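Aminotransferase, class I and II (Erwinia tasmaniensis, PDB 5Z0Q) belongs to the class I and II aminotransferases, a family of pyridoxal-5'-phosphate proteins, and holds pyridoxal-5'-phosphate in a pocket beside its larger beta sheet. Local coordinates at residues E205-C208 with D209-L212; E288-P291 with W292-A295; A308-V311 with N312-G316; A377-R380 with M381-A384. All coordinates share one frame; numbering follows the deposited sequence.

Contact 1: E205-C208 with D209-L212. With PLP (pyridoxal-5'-phosphate), chain M.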
ATOM      1  N   GLU A 205      10.310   7.586  14.057  1.00 33.29           N
ATOM      2  CA  GLU A 205      11.245   8.683  13.846  1.00 35.17           C
ATOM      3  C   GLU A 205      11.023   9.321  12.480  1.00 33.04           C
ATOM      4  O   GLU A 205      11.974   9.541  11.723  1.00 37.07           O
ATOM      5  CB  GLU A 205      12.682   8.177  14.002  1.00 30.00           C
ATOM      6  CG  GLU A 205      12.880   7.344  15.267  1.00 28.58           C
ATOM      7  CD  GLU A 205      14.320   6.935  15.503  1.00 36.23           C
ATOM      8  OE1 GLU A 205      14.634   6.515  16.639  1.00 32.12           O
ATOM      9  OE2 GLU A 205      15.138   7.032  14.562  1.00 39.11           O
ATOM     10  N   ILE A 206       9.762   9.624  12.164  1.00 30.02           N
ATOM     11  CA  ILE A 206       9.430  10.206  10.867  1.00 30.12           C
ATOM     12  C   ILE A 206       9.896  11.656  10.781  1.00 27.15           C
ATOM     13  O   ILE A 206      10.251  12.135   9.697  1.00 38.95           O
ATOM     14  CB  ILE A 206       7.916  10.074  10.611  1.00 32.90           C
ATOM     15  CG1 ILE A 206       7.512  10.755   9.302  1.00 40.90           C
ATOM     16  CG2 ILE A 206       7.129  10.655  11.766  1.00 34.59           C
ATOM     17  CD1 ILE A 206       8.131  10.140   8.075  1.00 46.02           C
ATOM     18  N   HIS A 207       9.923  12.370  11.903  1.00 31.62           N
ATOM     19  CA  HIS A 207      10.310  13.775  11.930  1.00 26.97           C
ATOM     20  C   HIS A 207      11.797  13.983  12.194  1.00 24.48           C
ATOM     21  O   HIS A 207      12.203  15.108  12.504  1.00 23.39           O
ATOM     22  CB  HIS A 207       9.497  14.529  12.984  1.00 22.61           C
ATOM     23  CG  HIS A 207       8.029  14.577  12.698  1.00 26.00           C
ATOM     24  ND1 HIS A 207       7.153  13.605  13.129  1.00 30.07           N
ATOM     25  CD2 HIS A 207       7.282  15.482  12.021  1.00 23.70           C
ATOM     26  CE1 HIS A 207       5.931  13.908  12.730  1.00 24.02           C
ATOM     27  NE2 HIS A 207       5.982  15.042  12.057  1.00 20.40           N
ATOM     28  N   CYS A 208      12.618  12.937  12.067  1.00 25.50           N
ATOM     29  CA  CYS A 208      14.026  13.043  12.434  1.00 29.58           C
ATOM     30  C   CYS A 208      14.789  14.034  11.562  1.00 23.67           C
ATOM     31  O   CYS A 208      15.831  14.541  11.992  1.00 25.96           O
ATOM     32  CB  CYS A 208      14.692  11.668  12.366  1.00 24.93           C
ATOM     33  SG  CYS A 208      14.724  10.930  10.719  1.00 45.34           S
ATOM     34  N   ASP A 209      14.301  14.326  10.360  1.00 27.98           N
ATOM     35  CA  ASP A 209      14.968  15.278   9.480  1.00 30.34           C
ATOM     36  C   ASP A 209      14.584  16.725   9.758  1.00 29.86           C
ATOM     37  O   ASP A 209      15.196  17.630   9.180  1.00 29.90           O
ATOM     38  CB  ASP A 209      14.660  14.957   8.012  1.00 25.93           C
ATOM     39  CG  ASP A 209      15.266  13.644   7.557  1.00 35.34           C
ATOM     40  OD1 ASP A 209      16.320  13.254   8.101  1.00 35.10           O
ATOM     41  OD2 ASP A 209      14.691  13.006   6.648  1.00 37.96           O
ATOM     42  N   LEU A 210      13.600  16.967  10.623  1.00 23.61           N
ATOM     43  CA  LEU A 210      13.071  18.307  10.857  1.00 28.67           C
ATOM     44  C   LEU A 210      13.503  18.879  12.205  1.00 28.22           C
ATOM     45  O   LEU A 210      12.750  19.620  12.840  1.00 31.37           O
ATOM     46  CB  LEU A 210      11.547  18.300  10.744  1.00 29.40           C
ATOM     47  CG  LEU A 210      10.989  17.926   9.370  1.00 27.27           C
ATOM     48  CD1 LEU A 210       9.468  17.924   9.384  1.00 21.99           C
ATOM     49  CD2 LEU A 210      11.518  18.876   8.303  1.00 23.91           C
ATOM     50  N   VAL A 211      14.713  18.554  12.649  1.00 25.22           N
ATOM     51  CA  VAL A 211      15.240  19.096  13.898  1.00 26.13           C
ATOM     52  C   VAL A 211      15.712  20.523  13.649  1.00 30.40           C
ATOM     53  O   VAL A 211      16.557  20.767  12.781  1.00 33.28           O
ATOM     54  CB  VAL A 211      16.377  18.223  14.443  1.00 23.70           C
ATOM     55  CG1 VAL A 211      16.947  18.828  15.717  1.00 24.47           C
ATOM     56  CG2 VAL A 211      15.882  16.805  14.692  1.00 20.54           C
ATOM     57  N   LEU A 212      15.167  21.471  14.414  1.00 27.18           N
ATOM     58  CA  LEU A 212      15.506  22.878  14.252  1.00 28.38           C
ATOM     59  C   LEU A 212      16.477  23.397  15.302  1.00 32.26           C
ATOM     60  O   LEU A 212      17.148  24.405  15.055  1.00 37.33           O
ATOM     61  CB  LEU A 212      14.240  23.743  14.301  1.00 28.87           C
ATOM     62  CG  LEU A 212      13.066  23.383  13.395  1.00 34.87           C
ATOM     63  CD1 LEU A 212      11.926  24.360  13.631  1.00 29.67           C
ATOM     64  CD2 LEU A 212      13.482  23.377  11.933  1.00 31.45           C
TER
HETATM   65  N1  PLP M 401       4.122   8.967  12.140  1.00 34.00           N
HETATM   66  C2  PLP M 401       3.912  10.204  12.718  1.00 34.69           C
HETATM   67  C2A PLP M 401       4.280  10.433  14.155  1.00 34.89           C
HETATM   68  C3  PLP M 401       3.364  11.238  11.969  1.00 36.53           C
HETATM   69  O3  PLP M 401       3.156  12.465  12.543  1.00 36.52           O
HETATM   70  C4  PLP M 401       3.025  11.026  10.637  1.00 42.98           C
HETATM   71  C4A PLP M 401       2.599  12.180   9.778  1.00 41.52           C
HETATM   72  C5  PLP M 401       3.235   9.778  10.062  1.00 44.62           C
HETATM   73  C6  PLP M 401       3.787   8.750  10.819  1.00 39.34           C
HETATM   74  C5A PLP M 401       2.864   9.558   8.613  1.00 45.84           C
HETATM   75  O4P PLP M 401       2.646   8.191   8.348  1.00 42.80           O
HETATM   76  P   PLP M 401       1.969   7.753   6.954  1.00 47.94           P
HETATM   77  O1P PLP M 401       0.720   8.572   6.724  1.00 46.57           O
HETATM   78  O2P PLP M 401       1.609   6.286   6.993  1.00 41.25           O
HETATM   79  O3P PLP M 401       2.958   8.007   5.841  1.00 44.89           O

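Contact 2: E288-P291 with W292-A295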
ATOM      1  N   GLU A 288      19.537  13.534  -3.173  1.00 27.54           N
ATOM      2  CA  GLU A 288      19.944  14.858  -3.629  1.00 34.25           C
ATOM      3  C   GLU A 288      18.992  15.968  -3.195  1.00 29.47           C
ATOM      4  O   GLU A 288      19.096  17.085  -3.716  1.00 30.33           O
ATOM      5  CB  GLU A 288      20.088  14.869  -5.157  1.00 45.37           C
ATOM      6  CG  GLU A 288      21.238  14.016  -5.673  1.00 49.46           C
ATOM      7  CD  GLU A 288      21.128  13.719  -7.154  1.00 62.76           C
ATOM      8  OE1 GLU A 288      22.077  13.130  -7.714  1.00 65.65           O
ATOM      9  OE2 GLU A 288      20.090  14.069  -7.755  1.00 59.18           O
ATOM     10  N   GLY A 289      18.077  15.706  -2.268  1.00 26.93           N
ATOM     11  CA  GLY A 289      17.165  16.722  -1.794  1.00 24.82           C
ATOM     12  C   GLY A 289      17.605  17.464  -0.556  1.00 26.16           C
ATOM     13  O   GLY A 289      16.848  18.291  -0.040  1.00 25.82           O
ATOM     14  N   GLN A 290      18.814  17.197  -0.065  1.00 30.45           N
ATOM     15  CA  GLN A 290      19.259  17.824   1.177  1.00 27.01           C
ATOM     16  C   GLN A 290      19.333  19.347   1.104  1.00 31.29           C
ATOM     17  O   GLN A 290      18.909  19.997   2.076  1.00 30.67           O
ATOM     18  CB  GLN A 290      20.610  17.233   1.598  1.00 26.71           C
ATOM     19  CG  GLN A 290      21.051  17.671   2.978  1.00 30.58           C
ATOM     20  CD  GLN A 290      20.005  17.378   4.033  1.00 33.52           C
ATOM     21  OE1 GLN A 290      19.493  16.262   4.124  1.00 30.57           O
ATOM     22  NE2 GLN A 290      19.674  18.385   4.832  1.00 30.46           N
ATOM     23  N   PRO A 291      19.850  19.976   0.040  1.00 27.43           N
ATOM     24  CA  PRO A 291      19.803  21.447  -0.012  1.00 26.11           C
ATOM     25  C   PRO A 291      18.391  22.002   0.050  1.00 28.67           C
ATOM     26  O   PRO A 291      18.180  23.079   0.622  1.00 29.59           O
ATOM     27  CB  PRO A 291      20.482  21.773  -1.348  1.00 18.90           C
ATOM     28  CG  PRO A 291      21.367  20.613  -1.606  1.00 18.37           C
ATOM     29  CD  PRO A 291      20.620  19.423  -1.091  1.00 18.43           C
ATOM     30  N   TRP A 292      17.413  21.296  -0.524  1.00 24.88           N
ATOM     31  CA  TRP A 292      16.023  21.716  -0.390  1.00 24.50           C
ATOM     32  C   TRP A 292      15.557  21.603   1.055  1.00 24.82           C
ATOM     33  O   TRP A 292      14.880  22.502   1.568  1.00 22.48           O
ATOM     34  CB  TRP A 292      15.136  20.879  -1.313  1.00 29.48           C
ATOM     35  CG  TRP A 292      13.685  21.269  -1.292  1.00 25.77           C
ATOM     36  CD1 TRP A 292      13.057  22.130  -2.145  1.00 20.35           C
ATOM     37  CD2 TRP A 292      12.682  20.808  -0.376  1.00 25.79           C
ATOM     38  NE1 TRP A 292      11.726  22.234  -1.816  1.00 24.01           N
ATOM     39  CE2 TRP A 292      11.470  21.434  -0.734  1.00 26.85           C
ATOM     40  CE3 TRP A 292      12.690  19.928   0.712  1.00 26.51           C
ATOM     41  CZ2 TRP A 292      10.279  21.208  -0.042  1.00 27.53           C
ATOM     42  CZ3 TRP A 292      11.506  19.706   1.398  1.00 26.05           C
ATOM     43  CH2 TRP A 292      10.318  20.344   1.018  1.00 18.56           C
ATOM     44  N   LEU A 293      15.915  20.508   1.728  1.00 25.13           N
ATOM     45  CA  LEU A 293      15.531  20.334   3.124  1.00 25.24           C
ATOM     46  C   LEU A 293      16.204  21.361   4.025  1.00 32.42           C
ATOM     47  O   LEU A 293      15.607  21.799   5.014  1.00 32.26           O
ATOM     48  CB  LEU A 293      15.866  18.915   3.585  1.00 28.75           C
ATOM     49  CG  LEU A 293      15.524  18.543   5.030  1.00 28.06           C
ATOM     50  CD1 LEU A 293      14.035  18.710   5.297  1.00 24.75           C
ATOM     51  CD2 LEU A 293      15.969  17.119   5.330  1.00 23.93           C
ATOM     52  N   ASP A 294      17.438  21.757   3.701  1.00 33.29           N
ATOM     53  CA  ASP A 294      18.110  22.789   4.485  1.00 28.19           C
ATOM     54  C   ASP A 294      17.367  24.116   4.399  1.00 28.72           C
ATOM     55  O   ASP A 294      17.230  24.825   5.402  1.00 29.55           O
ATOM     56  CB  ASP A 294      19.556  22.956   4.013  1.00 27.69           C
ATOM     57  CG  ASP A 294      20.449  21.808   4.444  1.00 38.64           C
ATOM     58  OD1 ASP A 294      20.207  21.238   5.528  1.00 41.42           O
ATOM     59  OD2 ASP A 294      21.399  21.479   3.699  1.00 36.99           O
ATOM     60  N   ALA A 295      16.873  24.463   3.208  1.00 28.63           N
ATOM     61  CA  ALA A 295      16.165  25.727   3.041  1.00 25.04           C
ATOM     62  C   ALA A 295      14.783  25.690   3.680  1.00 28.91           C
ATOM     63  O   ALA A 295      14.262  26.736   4.084  1.00 31.65           O
ATOM     64  CB  ALA A 295      16.055  26.078   1.557  1.00 23.80           C
TER

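Contact 3: A308-V311 with N312-G316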
ATOM      1  N   ALA A 308       5.181  31.167  17.720  1.00 34.02           N
ATOM      2  CA  ALA A 308       5.456  31.031  19.147  1.00 35.57           C
ATOM      3  C   ALA A 308       5.335  32.371  19.862  1.00 32.50           C
ATOM      4  O   ALA A 308       4.701  32.466  20.920  1.00 33.38           O
ATOM      5  CB  ALA A 308       6.845  30.430  19.362  1.00 34.27           C
ATOM      6  N   GLN A 309       5.934  33.421  19.298  1.00 30.94           N
ATOM      7  CA  GLN A 309       5.839  34.739  19.914  1.00 32.83           C
ATOM      8  C   GLN A 309       4.415  35.283  19.865  1.00 30.01           C
ATOM      9  O   GLN A 309       4.001  36.015  20.771  1.00 33.50           O
ATOM     10  CB  GLN A 309       6.808  35.706  19.232  1.00 36.22           C
ATOM     11  CG  GLN A 309       6.753  37.130  19.762  1.00 55.68           C
ATOM     12  CD  GLN A 309       7.896  37.987  19.253  1.00 69.53           C
ATOM     13  OE1 GLN A 309       7.765  39.205  19.123  1.00 73.24           O
ATOM     14  NE2 GLN A 309       9.030  37.355  18.969  1.00 59.16           N
ATOM     15  N   HIS A 310       3.650  34.925  18.833  1.00 35.98           N
ATOM     16  CA  HIS A 310       2.291  35.440  18.704  1.00 33.20           C
ATOM     17  C   HIS A 310       1.330  34.759  19.672  1.00 35.53           C
ATOM     18  O   HIS A 310       0.453  35.417  20.245  1.00 37.43           O
ATOM     19  CB  HIS A 310       1.797  35.269  17.269  1.00 29.31           C
ATOM     20  CG  HIS A 310       0.506  35.971  16.990  1.00 37.24           C
ATOM     21  ND1 HIS A 310       0.450  37.284  16.577  1.00 38.12           N
ATOM     22  CD2 HIS A 310      -0.777  35.547  17.079  1.00 36.87           C
ATOM     23  CE1 HIS A 310      -0.813  37.638  16.417  1.00 37.98           C
ATOM     24  NE2 HIS A 310      -1.577  36.602  16.715  1.00 38.19           N
ATOM     25  N   VAL A 311       1.477  33.446  19.866  1.00 31.69           N
ATOM     26  CA  VAL A 311       0.545  32.712  20.716  1.00 36.46           C
ATOM     27  C   VAL A 311       0.698  33.128  22.173  1.00 36.56           C
ATOM     28  O   VAL A 311      -0.294  33.262  22.901  1.00 43.99           O
ATOM     29  CB  VAL A 311       0.740  31.195  20.534  1.00 37.79           C
ATOM     30  CG1 VAL A 311       0.051  30.424  21.652  1.00 32.06           C
ATOM     31  CG2 VAL A 311       0.203  30.754  19.184  1.00 28.90           C
ATOM     32  N   ASN A 312       1.934  33.353  22.621  1.00 34.77           N
ATOM     33  CA  ASN A 312       2.160  33.681  24.023  1.00 42.74           C
ATOM     34  C   ASN A 312       1.668  35.077  24.384  1.00 45.94           C
ATOM     35  O   ASN A 312       1.483  35.364  25.572  1.00 51.69           O
ATOM     36  CB  ASN A 312       3.645  33.534  24.360  1.00 44.30           C
ATOM     37  CG  ASN A 312       4.138  32.107  24.198  1.00 50.07           C
ATOM     38  OD1 ASN A 312       5.173  31.862  23.578  1.00 49.06           O
ATOM     39  ND2 ASN A 312       3.392  31.156  24.749  1.00 32.36           N
ATOM     40  N   ARG A 313       1.449  35.948  23.397  1.00 41.46           N
ATOM     41  CA  ARG A 313       0.885  37.264  23.674  1.00 36.25           C
ATOM     42  C   ARG A 313      -0.632  37.238  23.802  1.00 39.52           C
ATOM     43  O   ARG A 313      -1.200  38.150  24.415  1.00 40.86           O
ATOM     44  CB  ARG A 313       1.280  38.262  22.584  1.00 35.79           C
ATOM     45  CG  ARG A 313       2.738  38.678  22.612  1.00 40.48           C
ATOM     46  CD  ARG A 313       2.934  40.012  21.908  1.00 43.71           C
ATOM     47  NE  ARG A 313       4.335  40.417  21.869  1.00 57.89           N
ATOM     48  CZ  ARG A 313       5.128  40.258  20.815  1.00 63.39           C
ATOM     49  NH1 ARG A 313       4.656  39.702  19.707  1.00 52.26           N
ATOM     50  NH2 ARG A 313       6.392  40.656  20.867  1.00 59.40           N
ATOM     51  N   LEU A 314      -1.294  36.229  23.240  1.00 34.31           N
ATOM     52  CA  LEU A 314      -2.743  36.148  23.339  1.00 33.48           C
ATOM     53  C   LEU A 314      -3.143  35.682  24.737  1.00 36.75           C
ATOM     54  O   LEU A 314      -2.476  34.822  25.321  1.00 45.99           O
ATOM     55  CB  LEU A 314      -3.299  35.202  22.275  1.00 39.49           C
ATOM     56  CG  LEU A 314      -3.013  35.626  20.831  1.00 39.93           C
ATOM     57  CD1 LEU A 314      -3.559  34.606  19.849  1.00 43.10           C
ATOM     58  CD2 LEU A 314      -3.587  37.008  20.548  1.00 33.05           C
ATOM     59  N   PRO A 315      -4.228  36.237  25.307  1.00 35.26           N
ATOM     60  CA  PRO A 315      -4.549  36.031  26.725  1.00 45.35           C
ATOM     61  C   PRO A 315      -5.424  34.805  26.994  1.00 46.68           C
ATOM     62  O   PRO A 315      -6.456  34.890  27.669  1.00 51.94           O
ATOM     63  CB  PRO A 315      -5.274  37.325  27.094  1.00 42.97           C
ATOM     64  CG  PRO A 315      -6.016  37.669  25.839  1.00 39.13           C
ATOM     65  CD  PRO A 315      -5.146  37.205  24.681  1.00 39.58           C
ATOM     66  N   GLY A 316      -5.014  33.652  26.478  1.00 40.58           N
ATOM     67  CA  GLY A 316      -5.762  32.435  26.721  1.00 32.74           C
ATOM     68  C   GLY A 316      -5.122  31.200  26.125  1.00 35.30           C
ATOM     69  O   GLY A 316      -5.696  30.108  26.171  1.00 30.20           O
TER

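Contact 4: A377-R380 with M381-A384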
ATOM      1  N   ALA A 377      -3.399  33.518   9.229  1.00 30.98           N
ATOM      2  CA  ALA A 377      -3.873  32.656  10.305  1.00 25.52           C
ATOM      3  C   ALA A 377      -3.685  33.317  11.664  1.00 31.41           C
ATOM      4  O   ALA A 377      -4.571  33.243  12.524  1.00 30.70           O
ATOM      5  CB  ALA A 377      -3.149  31.311  10.257  1.00 24.64           C
ATOM      6  N   LEU A 378      -2.539  33.967  11.875  1.00 32.41           N
ATOM      7  CA  LEU A 378      -2.288  34.631  13.149  1.00 29.66           C
ATOM      8  C   LEU A 378      -3.249  35.790  13.382  1.00 35.14           C
ATOM      9  O   LEU A 378      -3.642  36.047  14.525  1.00 38.90           O
ATOM     10  CB  LEU A 378      -0.842  35.119  13.211  1.00 28.63           C
ATOM     11  CG  LEU A 378       0.216  34.018  13.262  1.00 31.58           C
ATOM     12  CD1 LEU A 378       1.614  34.610  13.322  1.00 37.61           C
ATOM     13  CD2 LEU A 378      -0.038  33.114  14.454  1.00 32.07           C
ATOM     14  N   GLN A 379      -3.641  36.498  12.319  1.00 37.51           N
ATOM     15  CA  GLN A 379      -4.573  37.605  12.488  1.00 32.21           C
ATOM     16  C   GLN A 379      -5.980  37.112  12.795  1.00 32.78           C
ATOM     17  O   GLN A 379      -6.711  37.761  13.554  1.00 38.84           O
ATOM     18  CB  GLN A 379      -4.571  38.493  11.243  1.00 36.42           C
ATOM     19  CG  GLN A 379      -5.414  39.753  11.378  1.00 52.72           C
ATOM     20  CD  GLN A 379      -5.016  40.606  12.573  1.00 58.11           C
ATOM     21  OE1 GLN A 379      -3.864  40.596  13.005  1.00 58.54           O
ATOM     22  NE2 GLN A 379      -5.976  41.348  13.114  1.00 46.97           N
ATOM     23  N   ARG A 380      -6.379  35.970  12.227  1.00 28.15           N
ATOM     24  CA  ARG A 380      -7.665  35.385  12.592  1.00 32.98           C
ATOM     25  C   ARG A 380      -7.676  34.927  14.045  1.00 31.11           C
ATOM     26  O   ARG A 380      -8.730  34.940  14.689  1.00 34.12           O
ATOM     27  CB  ARG A 380      -8.003  34.219  11.664  1.00 29.99           C
ATOM     28  CG  ARG A 380      -8.277  34.628  10.228  1.00 30.38           C
ATOM     29  CD  ARG A 380      -8.886  33.484   9.434  1.00 27.17           C
ATOM     30  NE  ARG A 380      -9.274  33.897   8.089  1.00 26.42           N
ATOM     31  CZ  ARG A 380      -9.983  33.147   7.252  1.00 32.03           C
ATOM     32  NH1 ARG A 380     -10.388  31.941   7.621  1.00 34.56           N
ATOM     33  NH2 ARG A 380     -10.292  33.605   6.047  1.00 38.00           N
ATOM     34  N   MET A 381      -6.520  34.519  14.575  1.00 29.29           N
ATOM     35  CA  MET A 381      -6.436  34.194  15.993  1.00 31.83           C
ATOM     36  C   MET A 381      -6.577  35.445  16.851  1.00 38.05           C
ATOM     37  O   MET A 381      -7.283  35.433  17.866  1.00 37.28           O
ATOM     38  CB  MET A 381      -5.115  33.486  16.295  1.00 32.16           C
ATOM     39  CG  MET A 381      -4.990  32.106  15.679  1.00 32.19           C
ATOM     40  SD  MET A 381      -3.386  31.356  16.013  1.00 43.31           S
ATOM     41  CE  MET A 381      -3.346  31.429  17.800  1.00 29.08           C
ATOM     42  N   THR A 382      -5.907  36.532  16.460  1.00 41.47           N
ATOM     43  CA  THR A 382      -6.047  37.790  17.185  1.00 43.71           C
ATOM     44  C   THR A 382      -7.479  38.305  17.114  1.00 38.48           C
ATOM     45  O   THR A 382      -8.035  38.760  18.120  1.00 38.11           O
ATOM     46  CB  THR A 382      -5.075  38.830  16.627  1.00 40.07           C
ATOM     47  OG1 THR A 382      -3.730  38.369  16.798  1.00 42.87           O
ATOM     48  CG2 THR A 382      -5.238  40.163  17.343  1.00 36.81           C
ATOM     49  N   ARG A 383      -8.096  38.226  15.933  1.00 36.00           N
ATOM     50  CA  ARG A 383      -9.466  38.700  15.778  1.00 38.92           C
ATOM     51  C   ARG A 383     -10.453  37.847  16.565  1.00 37.34           C
ATOM     52  O   ARG A 383     -11.485  38.355  17.017  1.00 40.80           O
ATOM     53  CB  ARG A 383      -9.843  38.724  14.296  1.00 38.95           C
ATOM     54  CG  ARG A 383     -11.161  39.420  13.994  1.00 51.38           C
ATOM     55  CD  ARG A 383     -11.455  39.445  12.500  1.00 46.22           C
ATOM     56  NE  ARG A 383     -10.327  39.957  11.724  1.00 53.41           N
ATOM     57  CZ  ARG A 383      -9.561  39.211  10.935  1.00 46.78           C
ATOM     58  NH1 ARG A 383      -9.804  37.914  10.806  1.00 39.43           N
ATOM     59  NH2 ARG A 383      -8.555  39.762  10.269  1.00 35.43           N
ATOM     60  N   ALA A 384     -10.152  36.560  16.750  1.00 37.66           N
ATOM     61  CA  ALA A 384     -11.075  35.665  17.438  1.00 40.68           C
ATOM     62  C   ALA A 384     -11.100  35.915  18.942  1.00 41.42           C
ATOM     63  O   ALA A 384     -12.168  35.859  19.564  1.00 44.61           O
ATOM     64  CB  ALA A 384     -10.707  34.208  17.153  1.00 33.90           C
TER

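Contact 1: E205-C208 with D209-L212
His207 and Leu210 close a type I beta turn: the amide N of Leu210 donates to the carbonyl O of His207 at 3.0 Å, with a nearly straight N-H...O angle of 163°. The imidazole has a neighbour at each of two places along its edge. CE1 meets O3 of pyridoxal-5'-phosphate in the ring plane, 3.1 Å away, while CD2 touches methyl CD1 of Leu210 at 4.2 Å. With CG set beside the backbone N (chi1 -64°), the ring reaches toward the ligand. Ile206 approaches the same ligand differently, laying its CG2 methyl over the face of the pyridine ring, 3.4 Å from C2. Two consecutive residues thus meet the ligand, one with a methyl over the pyridine face, the other with an imidazole edge at O3.

The next shell is the turn itself. A preceding type I turn, Glu205 to Cys208, has only a weak bond from Cys208 N to Glu205 O and runs directly into the second, and Val211 CG2 rests 3.5 Å from Cys208 O. The buried carboxylate of Asp209 turns away from the turn, OD1 forming a salt bridge with Arg80 and OD2 accepting from Ser241 and Trp286, which ties the turn to its surroundings.

The two consecutive turns form the loop that leaves the end of strand 200-204 in the eight-stranded sheet and carries two residues of the cofactor pocket; Glu205 lies against strand 232-236, and Asp209, Leu210 and Leu212 lean on helix 290-313.

Contact 2: E288-P291 with W292-A295
Gln290 and Asp294 stand one turn apart in the opening turn of the long helix 290-313 and are joined through both backbone and side chains. The backbone bonds come first: Leu293 N reaches Gly289 O at 3.0 Å, Asp294 N reaches Gln290 O at 2.8 Å, and Ala295 N reaches Pro291 O, so the regular i to i+4 ladder begins at once. Pro291 suits such a first turn, where its N, lacking a hydrogen, needs no acceptor.

The polar side chains add an i to i+4 bridge. Gln290 NE2 donates to Asp294 OD1 at 3.0 Å; the acceptor lies in the amide plane, yet the amide comes down on the carboxylate from 57° above its plane. A bend at chi2 (55°) folds the glutamine back over the helix to make this possible. Its other end is fixed too, OE1 accepting from Arg80, so both halves of the amide are engaged.

The nonpolar side chains go separate ways, in van der Waals contacts. Trp292 keeps CB beside Gly289 O, 3.4 Å away, but swings its indole off toward Asn12 and Ala48. Leu293 packs on Asp209 in the loop near the ligand, and its methyl CD2 also lies against the glutamine amide, 3.8 Å from Gln290 OE1.

Contact 3: A308-V311 with N312-G316
Backbone bonds between Ala308-Val311 and Asn312-Gly316 change span as the chain advances. Asn312 N still points to Ala308 O, a weak i to i+4 bond of 3.4 Å, whereas Arg313 N turns to His310 O, also weakly, and Leu314 N bonds to Val311 O at 3.1 Å. These last two span three residues (i to i+3), so the coil tightens where the helix gives out. Beyond it, Pro315 sits at the centre of an inverse gamma turn.

The Gln309 and Arg313 side chains run alongside each other in the same direction. Carbonyl OE1 of Gln309 takes NH2 of Arg313 at 2.7 Å and, weakly, NH1 at 3.2 Å, a forked grip on one oxygen. The amide and guanidinium planes stand 74° apart, and methylene CG of Gln309 lies over one face of the guanidinium. Fully extended from CG to NE, the arginine runs back along the helix to reach this partner.

On the side facing helix 371-385, His310 CD2 meets Leu314 CD1 obliquely at 4.0 Å, while His310 NE2 makes a weak bond with Thr382. Val311 and Leu314 both pack on Met381. The change from i+4 to i+3 bonds is typical of a helix C-terminus, here that of helix 290-313.

Contact 4: A377-R380 with M381-A384
Helix 371-385, near the end of the chain, supplies this contact, and its Leu378 and Thr382 are joined by backbone and side chain alike. The carbonyl O of Leu378 accepts twice: from Thr382 N at 3.0 Å and from Thr382 OG1 at 3.3 Å, the two donors coming from opposite faces of the carbonyl plane. With OG1 placed beside its own backbone N (chi1 -61°), the hydroxyl lies back over the preceding turn, where it also has a weak bond with His310.

The remaining rungs are regular i to i+4 bonds, as from Arg383 N to Gln379 O at 2.8 Å. Arg383 bends sharply at chi3 (-51°), curling its guanidinium over the helix. NH2 comes to 3.3 Å from Gln379 CG, the Gln379 carbonyl O lies beneath one face, and Arg380 CG touches the edge, 3.7 Å from NH1. Arg380, by contrast, stretches away to a salt bridge with Asp34 and a bond to Gly348 O; the two guanidinium groups thus end apart, their charged atoms not in contact.

On the inner side the Leu378 and Met381 side chains cross at an angle, CD2 4.1 Å from SD. Both meet helix 290-313, and Met381 also reaches Leu349 of strand 349-353. With Gln379 and Arg383 exposed, Ala377, Leu378, Met381 and Ala384 buried, and Arg380 bridging to the sheet, this is an amphipathic helix covering a sheet and a neighbouring helix.

Along the chain the four contacts follow one another without nesting, and helix 290-313 connects them. Contact 2 lies at its start and contact 3 at its end, their centres about 31 Å apart. Contact 1, beside the ligand and at the end of a central strand of the eight-stranded sheet, touches contact 2, Leu210 CD2 lying 3.9 Å from Leu293 CD1; their centres are about 13 Å apart. Contacts 3 and 4 have centres about 11 Å apart; the two helices meet where Leu314 CD1 comes within 3.8 Å of Met381 CE. One long helix therefore spans from the ligand-bearing region to the helices beside the smaller five-stranded sheet, the centres of contacts 1 and 4 lying about 28 Å apart.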